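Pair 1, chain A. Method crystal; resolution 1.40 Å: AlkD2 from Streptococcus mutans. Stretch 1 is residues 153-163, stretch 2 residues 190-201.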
# COMPACT_ATOMS: atom_id res chain seq x y z
N LEU A 153 0.69 -0.05 15.40
CA LEU A 153 0.58 1.32 14.91
C LEU A 153 -0.61 2.07 15.49
O LEU A 153 -0.95 3.16 15.00
CB LEU A 153 0.57 1.34 13.38
CG LEU A 153 1.93 1.21 12.68
CD1 LEU A 153 2.61 -0.11 12.93
CD2 LEU A 153 1.77 1.47 11.19
N LYS A 154 -1.23 1.54 16.56
CA LYS A 154 -2.41 2.19 17.14
C LYS A 154 -2.10 3.55 17.78
O LYS A 154 -3.04 4.33 17.99
CB LYS A 154 -3.06 1.27 18.17
CG LYS A 154 -2.22 0.99 19.40
CD LYS A 154 -2.76 -0.21 20.16
CE LYS A 154 -1.94 -0.49 21.40
NZ LYS A 154 -0.57 -1.00 21.05
N GLU A 155 -0.84 3.84 18.08
CA GLU A 155 -0.42 5.14 18.60
C GLU A 155 0.22 6.02 17.53
O GLU A 155 0.91 6.99 17.86
CB GLU A 155 0.56 4.98 19.77
CG GLU A 155 0.03 4.23 21.00
CD GLU A 155 -0.96 5.02 21.83
OE1 GLU A 155 -1.20 6.22 21.54
OE2 GLU A 155 -1.50 4.44 22.79
N ASP A 156 0.03 5.70 16.25
CA ASP A 156 0.71 6.45 15.20
C ASP A 156 0.39 7.94 15.28
O ASP A 156 -0.75 8.34 15.54
CB ASP A 156 0.33 5.91 13.83
CG ASP A 156 1.36 6.25 12.78
OD1 ASP A 156 1.34 7.38 12.23
OD2 ASP A 156 2.22 5.38 12.52
N VAL A 157 1.39 8.76 15.02
CA VAL A 157 1.20 10.21 15.06
C VAL A 157 0.29 10.71 13.94
O VAL A 157 -0.28 11.80 14.07
CB VAL A 157 2.56 10.95 15.02
CG1 VAL A 157 3.45 10.54 16.19
CG2 VAL A 157 3.27 10.74 13.69
N SER A 158 0.12 9.97 12.86
CA SER A 158 -0.59 10.43 11.68
C SER A 158 -2.03 9.93 11.67
O SER A 158 -2.28 8.73 11.75
CB SER A 158 0.12 9.90 10.43
OG SER A 158 -0.72 9.96 9.29
N GLU A 159 -2.98 10.85 11.52
CA GLU A 159 -4.39 10.45 11.42
C GLU A 159 -4.64 9.59 10.19
O GLU A 159 -5.45 8.66 10.23
CB GLU A 159 -5.31 11.67 11.43
CG GLU A 159 -6.78 11.26 11.49
CD GLU A 159 -7.71 12.43 11.72
OE1 GLU A 159 -7.38 13.54 11.28
OE2 GLU A 159 -8.77 12.22 12.34
N TYR A 160 -3.97 9.91 9.08
CA TYR A 160 -4.09 9.12 7.86
C TYR A 160 -3.70 7.68 8.11
O TYR A 160 -4.40 6.75 7.69
CB TYR A 160 -3.17 9.78 6.83
CG TYR A 160 -3.12 9.22 5.41
CD1 TYR A 160 -4.24 9.26 4.59
CD2 TYR A 160 -1.92 8.79 4.86
CE1 TYR A 160 -4.18 8.81 3.26
CE2 TYR A 160 -1.85 8.36 3.55
CZ TYR A 160 -2.97 8.36 2.76
OH TYR A 160 -2.85 7.94 1.44
N VAL A 161 -2.59 7.47 8.80
CA VAL A 161 -2.19 6.12 9.19
C VAL A 161 -3.24 5.50 10.10
O VAL A 161 -3.65 4.35 9.91
CB VAL A 161 -0.79 6.13 9.84
CG1 VAL A 161 -0.45 4.72 10.35
CG2 VAL A 161 0.27 6.58 8.84
N ARG A 162 -3.66 6.23 11.14
CA ARG A 162 -4.55 5.64 12.14
C ARG A 162 -5.88 5.18 11.54
O ARG A 162 -6.44 4.17 11.97
CB ARG A 162 -4.81 6.60 13.29
CG ARG A 162 -3.61 6.90 14.15
CD ARG A 162 -3.97 7.59 15.45
NE ARG A 162 -4.70 8.85 15.27
CZ ARG A 162 -4.14 10.04 15.08
NH1 ARG A 162 -2.83 10.18 15.01
NH2 ARG A 162 -4.91 11.12 14.96
N LYS A 163 -6.40 5.91 10.55
CA LYS A 163 -7.64 5.47 9.92
C LYS A 163 -7.44 4.14 9.21
O LYS A 163 -8.30 3.25 9.29
CB LYS A 163 -8.14 6.53 8.95
CG LYS A 163 -8.68 7.77 9.67
CD LYS A 163 -9.19 8.81 8.72
CE LYS A 163 -9.92 9.92 9.46
NZ LYS A 163 -10.42 10.98 8.55
N GLU A 190 -5.97 5.46 26.67
CA GLU A 190 -5.56 6.74 27.22
C GLU A 190 -5.44 7.83 26.16
O GLU A 190 -6.04 8.90 26.30
CB GLU A 190 -4.23 6.50 27.93
CG GLU A 190 -3.73 7.60 28.81
CD GLU A 190 -2.58 7.12 29.68
OE1 GLU A 190 -1.48 6.88 29.13
OE2 GLU A 190 -2.79 6.93 30.90
N SER A 191 -4.66 7.61 25.12
CA SER A 191 -4.36 8.68 24.19
C SER A 191 -5.54 8.97 23.24
O SER A 191 -6.41 8.13 23.01
CB SER A 191 -3.13 8.37 23.35
OG SER A 191 -3.39 7.28 22.49
N LYS A 192 -5.52 10.17 22.66
CA LYS A 192 -6.45 10.49 21.58
C LYS A 192 -6.30 9.49 20.45
O LYS A 192 -7.29 8.99 19.89
CB LYS A 192 -6.16 11.91 21.09
CG LYS A 192 -6.96 12.35 19.87
CD LYS A 192 -6.43 13.65 19.28
CE LYS A 192 -5.13 13.43 18.53
NZ LYS A 192 -4.68 14.67 17.83
N GLU A 193 -5.06 9.16 20.12
CA GLU A 193 -4.75 8.28 19.00
C GLU A 193 -5.36 6.90 19.19
O GLU A 193 -6.04 6.39 18.29
CB GLU A 193 -3.23 8.18 18.89
CG GLU A 193 -2.55 9.46 18.39
CD GLU A 193 -2.17 10.47 19.46
OE1 GLU A 193 -2.63 10.39 20.63
OE2 GLU A 193 -1.36 11.35 19.12
N ILE A 194 -5.13 6.28 20.35
CA ILE A 194 -5.60 4.90 20.52
C ILE A 194 -7.13 4.85 20.55
O ILE A 194 -7.74 3.87 20.11
CB ILE A 194 -4.96 4.24 21.76
CG1 ILE A 194 -5.11 2.72 21.67
CG2 ILE A 194 -5.56 4.80 23.05
CD1 ILE A 194 -4.36 1.97 22.75
N ASN A 195 -7.77 5.90 21.08
CA ASN A 195 -9.23 5.91 21.11
C ASN A 195 -9.82 6.02 19.72
O ASN A 195 -10.83 5.39 19.41
CB ASN A 195 -9.73 7.01 22.04
CG ASN A 195 -9.78 6.56 23.47
OD1 ASN A 195 -10.60 5.73 23.84
ND2 ASN A 195 -8.87 7.08 24.29
N GLN A 196 -9.17 6.78 18.84
CA GLN A 196 -9.63 6.87 17.46
C GLN A 196 -9.57 5.49 16.79
O GLN A 196 -10.52 5.06 16.12
CB GLN A 196 -8.77 7.88 16.70
CG GLN A 196 -9.15 7.95 15.26
CD GLN A 196 -8.51 9.11 14.54
OE1 GLN A 196 -7.38 9.50 14.84
NE2 GLN A 196 -9.25 9.69 13.60
N VAL A 197 -8.46 4.79 16.97
CA VAL A 197 -8.29 3.48 16.36
C VAL A 197 -9.26 2.48 16.97
O VAL A 197 -9.86 1.68 16.26
CB VAL A 197 -6.82 3.04 16.52
CG1 VAL A 197 -6.63 1.60 16.06
CG2 VAL A 197 -5.87 3.97 15.76
N TYR A 198 -9.41 2.52 18.30
CA TYR A 198 -10.29 1.58 18.98
C TYR A 198 -11.72 1.69 18.47
O TYR A 198 -12.38 0.67 18.24
CB TYR A 198 -10.24 1.83 20.49
CG TYR A 198 -11.09 0.86 21.28
CD1 TYR A 198 -10.57 -0.34 21.70
CD2 TYR A 198 -12.41 1.15 21.59
CE1 TYR A 198 -11.34 -1.24 22.43
CE2 TYR A 198 -13.19 0.26 22.32
CZ TYR A 198 -12.65 -0.94 22.73
OH TYR A 198 -13.40 -1.84 23.47
N LYS A 199 -12.23 2.91 18.28
CA LYS A 199 -13.60 3.05 17.81
C LYS A 199 -13.78 2.41 16.44
O LYS A 199 -14.77 1.71 16.21
CB LYS A 199 -14.01 4.52 17.75
CG LYS A 199 -14.27 5.15 19.09
CD LYS A 199 -14.70 6.60 18.93
CE LYS A 199 -15.09 7.24 20.24
NZ LYS A 199 -13.91 7.39 21.14
N LEU A 200 -12.82 2.61 15.53
CA LEU A 200 -12.94 2.01 14.21
C LEU A 200 -12.88 0.49 14.30
O LEU A 200 -13.63 -0.21 13.61
CB LEU A 200 -11.80 2.50 13.31
CG LEU A 200 -11.90 3.95 12.86
CD1 LEU A 200 -10.60 4.43 12.24
CD2 LEU A 200 -13.03 4.15 11.86
N ALA A 201 -12.00 -0.04 15.14
CA ALA A 201 -11.72 -1.47 15.18
C ALA A 201 -12.77 -2.29 15.90
O ALA A 201 -12.83 -3.51 15.70
CB ALA A 201 -10.36 -1.71 15.85
O HOH W 1 -2.54 5.54 25.01
O HOH W 2 1.20 9.58 18.86
O HOH W 3 -1.38 12.79 16.85
O HOH W 4 -7.79 12.24 15.70

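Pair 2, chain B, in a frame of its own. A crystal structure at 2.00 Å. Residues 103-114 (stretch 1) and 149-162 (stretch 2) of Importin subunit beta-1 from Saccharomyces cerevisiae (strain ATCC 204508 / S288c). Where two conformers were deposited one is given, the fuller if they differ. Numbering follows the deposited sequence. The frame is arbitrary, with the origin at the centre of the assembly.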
# COMPACT_ATOMS: atom_id res chain seq x y z
N ALA B 103 -25.42 -28.79 -7.16
CA ALA B 103 -23.97 -28.98 -7.13
C ALA B 103 -23.38 -28.62 -5.77
O ALA B 103 -22.35 -29.18 -5.38
CB ALA B 103 -23.33 -28.14 -8.24
N LEU B 104 -24.03 -27.72 -5.02
CA LEU B 104 -23.47 -27.28 -3.74
C LEU B 104 -23.28 -28.45 -2.79
O LEU B 104 -22.31 -28.48 -2.02
CB LEU B 104 -24.38 -26.24 -3.10
CG LEU B 104 -23.84 -25.66 -1.80
CD1 LEU B 104 -22.62 -24.79 -2.05
CD2 LEU B 104 -24.93 -24.87 -1.08
N VAL B 105 -24.18 -29.43 -2.83
CA VAL B 105 -24.13 -30.57 -1.92
C VAL B 105 -23.42 -31.77 -2.57
O VAL B 105 -23.57 -32.89 -2.11
CB VAL B 105 -25.52 -30.95 -1.41
CG1 VAL B 105 -26.15 -29.78 -0.69
CG2 VAL B 105 -26.43 -31.43 -2.55
N SER B 106 -22.66 -31.53 -3.63
CA SER B 106 -21.90 -32.59 -4.28
C SER B 106 -20.87 -33.17 -3.32
O SER B 106 -20.22 -32.45 -2.56
CB SER B 106 -21.21 -32.05 -5.52
OG SER B 106 -20.22 -32.94 -5.99
N ILE B 107 -20.69 -34.49 -3.40
CA ILE B 107 -19.65 -35.16 -2.62
C ILE B 107 -18.25 -34.79 -3.07
O ILE B 107 -17.28 -35.06 -2.35
CB ILE B 107 -19.88 -36.69 -2.69
CG1 ILE B 107 -19.07 -37.40 -1.61
CG2 ILE B 107 -19.53 -37.23 -4.08
CD1 ILE B 107 -19.53 -38.83 -1.37
N GLU B 108 -18.12 -34.15 -4.23
CA GLU B 108 -16.82 -33.71 -4.74
C GLU B 108 -16.57 -32.28 -4.28
O GLU B 108 -17.27 -31.36 -4.73
CB GLU B 108 -16.80 -33.80 -6.26
CG GLU B 108 -15.61 -33.10 -6.93
CD GLU B 108 -14.27 -33.58 -6.41
OE1 GLU B 108 -13.47 -32.73 -5.97
OE2 GLU B 108 -14.03 -34.80 -6.43
N PRO B 109 -15.59 -32.03 -3.40
CA PRO B 109 -15.44 -30.67 -2.85
C PRO B 109 -15.12 -29.60 -3.88
O PRO B 109 -15.41 -28.42 -3.63
CB PRO B 109 -14.30 -30.82 -1.82
CG PRO B 109 -13.57 -32.04 -2.21
CD PRO B 109 -14.60 -32.96 -2.82
N ARG B 110 -14.52 -29.95 -5.02
CA ARG B 110 -14.24 -28.95 -6.04
C ARG B 110 -15.53 -28.50 -6.73
O ARG B 110 -15.69 -27.31 -7.06
CB ARG B 110 -13.27 -29.52 -7.07
CG ARG B 110 -11.86 -29.75 -6.54
CD ARG B 110 -10.85 -29.81 -7.68
NE ARG B 110 -10.71 -31.14 -8.23
CZ ARG B 110 -10.30 -31.41 -9.46
NH1 ARG B 110 -10.00 -30.43 -10.31
NH2 ARG B 110 -10.19 -32.67 -9.85
N ILE B 111 -16.45 -29.44 -6.96
CA ILE B 111 -17.77 -29.09 -7.48
C ILE B 111 -18.49 -28.19 -6.49
O ILE B 111 -19.07 -27.16 -6.85
CB ILE B 111 -18.59 -30.36 -7.77
CG1 ILE B 111 -17.95 -31.18 -8.90
CG2 ILE B 111 -20.05 -30.02 -8.09
CD1 ILE B 111 -17.94 -30.50 -10.25
N ALA B 112 -18.44 -28.58 -5.21
CA ALA B 112 -19.11 -27.81 -4.16
C ALA B 112 -18.56 -26.40 -4.06
O ALA B 112 -19.33 -25.44 -3.89
CB ALA B 112 -18.96 -28.55 -2.83
N ASN B 113 -17.24 -26.24 -4.14
CA ASN B 113 -16.63 -24.91 -4.09
C ASN B 113 -17.05 -24.06 -5.28
O ASN B 113 -17.47 -22.90 -5.12
CB ASN B 113 -15.11 -25.06 -4.04
CG ASN B 113 -14.41 -23.76 -3.67
OD1 ASN B 113 -14.82 -23.07 -2.74
ND2 ASN B 113 -13.36 -23.42 -4.39
N ALA B 114 -16.94 -24.60 -6.50
CA ALA B 114 -17.37 -23.84 -7.67
C ALA B 114 -18.84 -23.43 -7.54
O ALA B 114 -19.21 -22.28 -7.81
CB ALA B 114 -17.15 -24.65 -8.94
N GLU B 149 -21.58 -33.15 7.14
CA GLU B 149 -20.46 -32.21 7.22
C GLU B 149 -20.28 -31.45 5.91
O GLU B 149 -20.01 -30.24 5.92
CB GLU B 149 -19.18 -32.94 7.58
CG GLU B 149 -17.97 -32.02 7.74
CD GLU B 149 -16.66 -32.77 7.83
OE1 GLU B 149 -16.57 -33.69 8.65
OE2 GLU B 149 -15.74 -32.44 7.06
N ASN B 150 -20.37 -32.14 4.77
CA ASN B 150 -20.11 -31.49 3.49
C ASN B 150 -21.16 -30.42 3.19
O ASN B 150 -20.84 -29.38 2.60
CB ASN B 150 -20.06 -32.52 2.37
CG ASN B 150 -21.38 -33.24 2.16
OD1 ASN B 150 -21.91 -33.88 3.07
ND2 ASN B 150 -21.93 -33.13 0.96
N VAL B 151 -22.41 -30.64 3.60
CA VAL B 151 -23.46 -29.66 3.35
C VAL B 151 -23.24 -28.42 4.21
O VAL B 151 -23.32 -27.28 3.72
CB VAL B 151 -24.84 -30.30 3.59
CG1 VAL B 151 -25.94 -29.26 3.52
CG2 VAL B 151 -25.07 -31.41 2.58
N LYS B 152 -22.94 -28.63 5.49
CA LYS B 152 -22.58 -27.51 6.36
C LYS B 152 -21.44 -26.71 5.77
O LYS B 152 -21.52 -25.48 5.63
CB LYS B 152 -22.18 -28.04 7.74
CG LYS B 152 -23.30 -28.66 8.55
CD LYS B 152 -22.72 -29.39 9.77
CE LYS B 152 -23.79 -29.69 10.81
NZ LYS B 152 -23.22 -30.41 11.97
N ARG B 153 -20.35 -27.39 5.42
CA ARG B 153 -19.13 -26.71 5.01
C ARG B 153 -19.34 -25.97 3.69
O ARG B 153 -18.93 -24.82 3.54
CB ARG B 153 -17.98 -27.71 4.90
CG ARG B 153 -16.62 -27.15 5.28
CD ARG B 153 -16.06 -26.23 4.20
NE ARG B 153 -15.65 -26.96 3.00
CZ ARG B 153 -14.47 -27.55 2.84
NH1 ARG B 153 -13.56 -27.50 3.80
NH2 ARG B 153 -14.20 -28.20 1.71
N ALA B 154 -19.96 -26.63 2.71
CA ALA B 154 -20.19 -25.99 1.42
C ALA B 154 -21.09 -24.77 1.57
O ALA B 154 -20.86 -23.73 0.93
CB ALA B 154 -20.79 -27.00 0.44
N SER B 155 -22.11 -24.87 2.42
CA SER B 155 -23.00 -23.73 2.61
C SER B 155 -22.27 -22.58 3.29
O SER B 155 -22.47 -21.41 2.93
CB SER B 155 -24.24 -24.15 3.40
OG SER B 155 -24.91 -25.20 2.71
N LEU B 156 -21.41 -22.88 4.27
CA LEU B 156 -20.62 -21.84 4.92
C LEU B 156 -19.66 -21.18 3.93
O LEU B 156 -19.47 -19.96 3.96
CB LEU B 156 -19.86 -22.42 6.12
CG LEU B 156 -20.76 -22.86 7.28
CD1 LEU B 156 -20.02 -23.72 8.27
CD2 LEU B 156 -21.35 -21.65 7.97
N LEU B 157 -19.04 -21.97 3.05
CA LEU B 157 -18.24 -21.39 1.97
C LEU B 157 -19.07 -20.42 1.15
O LEU B 157 -18.63 -19.30 0.86
CB LEU B 157 -17.68 -22.48 1.06
CG LEU B 157 -16.62 -23.41 1.65
CD1 LEU B 157 -16.12 -24.33 0.55
CD2 LEU B 157 -15.47 -22.63 2.27
N ALA B 158 -20.27 -20.84 0.74
CA ALA B 158 -21.12 -19.97 -0.07
C ALA B 158 -21.42 -18.67 0.66
O ALA B 158 -21.39 -17.59 0.05
CB ALA B 158 -22.41 -20.70 -0.44
N LEU B 159 -21.71 -18.73 1.96
CA LEU B 159 -21.99 -17.51 2.71
C LEU B 159 -20.75 -16.61 2.76
O LEU B 159 -20.85 -15.38 2.57
CB LEU B 159 -22.47 -17.86 4.11
CG LEU B 159 -23.85 -18.54 4.12
CD1 LEU B 159 -24.06 -19.32 5.39
CD2 LEU B 159 -24.95 -17.50 3.95
N GLY B 160 -19.58 -17.20 2.97
CA GLY B 160 -18.35 -16.42 2.91
C GLY B 160 -18.19 -15.72 1.58
O GLY B 160 -17.95 -14.51 1.53
N TYR B 161 -18.32 -16.47 0.48
CA TYR B 161 -18.16 -15.89 -0.86
C TYR B 161 -19.18 -14.79 -1.10
O TYR B 161 -18.87 -13.78 -1.73
CB TYR B 161 -18.30 -16.97 -1.92
CG TYR B 161 -17.11 -17.89 -2.06
CD1 TYR B 161 -15.83 -17.38 -2.31
CD2 TYR B 161 -17.26 -19.27 -1.99
CE1 TYR B 161 -14.75 -18.22 -2.45
CE2 TYR B 161 -16.17 -20.11 -2.14
CZ TYR B 161 -14.92 -19.58 -2.37
OH TYR B 161 -13.85 -20.43 -2.51
N MET B 162 -20.40 -15.00 -0.64
CA MET B 162 -21.44 -13.98 -0.71
C MET B 162 -20.96 -12.67 -0.12
O MET B 162 -21.10 -11.59 -0.72
CB MET B 162 -22.65 -14.49 0.05
CG MET B 162 -23.98 -14.14 -0.50
SD MET B 162 -25.18 -15.01 0.53
CE MET B 162 -24.91 -16.71 0.07
O HOH W 5 -20.87 -30.69 -0.75
O HOH W 6 -15.39 -27.45 -0.98

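Superposing N, CA and C of 14 central residues brings pair 2 onto pair 1 with an RMSD of 0.8 Å. In both, a loop leads into the start of a helix that packs beside a second helix running roughly the same way: the axes approach to 9.8 Å at a signed crossing angle of -30° in pair 1, and to 9.5 Å at -33° in pair 2. The match is tightest at the helix start, where A:Ser158 falls on B:Glu108 with CA atoms 0.2 Å apart. Both are N-caps, but the bonds differ: A:Val161 N donates to A:Ser158 OG (3.2 Å), whereas B:Arg110 N donates to B:Glu108 OE1 (3.1 Å). Just before them, A:Asp156 and B:Ser106 do equivalent work, A:Ser158 N donating to A:Asp156 OD1 (2.9 Å) and B:Glu108 N to B:Ser106 OG (3.0 Å).

The sharpest difference lies at A:Arg162 = B:Ala112, whose CA-to-CB bonds both point toward the partner helix. In pair 1 the long arginine lies among A:Lys192, A:Glu193, A:Gln196 and A:Val197. A:Gln196 OE1 lies at the edge of the guanidinium and accepts from both A:Arg162 NE (2.8 Å) and A:Arg162 NH2 (3.0 Å), while A:Glu193 CG covers one face, 3.5 Å from A:Arg162 NH1. That same NH1 donates to A:Asp156 O (2.8 Å), tying the helix back to its preceding loop. The amide's other end is used too, A:Gln196 NE2 donating to A:Glu159 OE2 (2.9 Å).

Pair 2 fills this position with a methyl: B:Ala112 CB meets B:Ala154 CB at 4.1 Å, and B:Ala154 matches A:Val197. B:Arg153, the counterpart of A:Gln196, instead reaches the first helix through water 6, which accepts from B:Arg153 NH2 (3.0 Å) and donates to B:Pro109 O (2.8 Å).

Near the loop of pair 1, A:Ser191 OG donates to A:Glu155 OE1 (2.6 Å) and accepts from A:Ile194 N (2.9 Å), so one hydroxyl both caps the second helix and joins the stretches. At the matched positions A:Lys154 = B:Val105 and A:Ile194 = B:Val151 both pairs make a carbon contact, A:Lys154 CE to A:Ile194 CD1 at 3.7 Å and B:Val105 CG1 to B:Val151 CG2 at 3.8 Å; in pair 2, B:Leu104 CD1 also lies 3.8 Å from B:Ala154 CB. Water 5 adds a polar link there, donating to B:Leu104 O (2.9 Å) and accepting from B:Asn150 ND2 (3.2 Å).

Pair 2's direct hydrogen bond across the stretches comes farther along, from B:Tyr161 OH to B:Asn113 OD1 (2.8 Å). Buried surface totals 619 Å² in pair 1 and 468 Å² in pair 2.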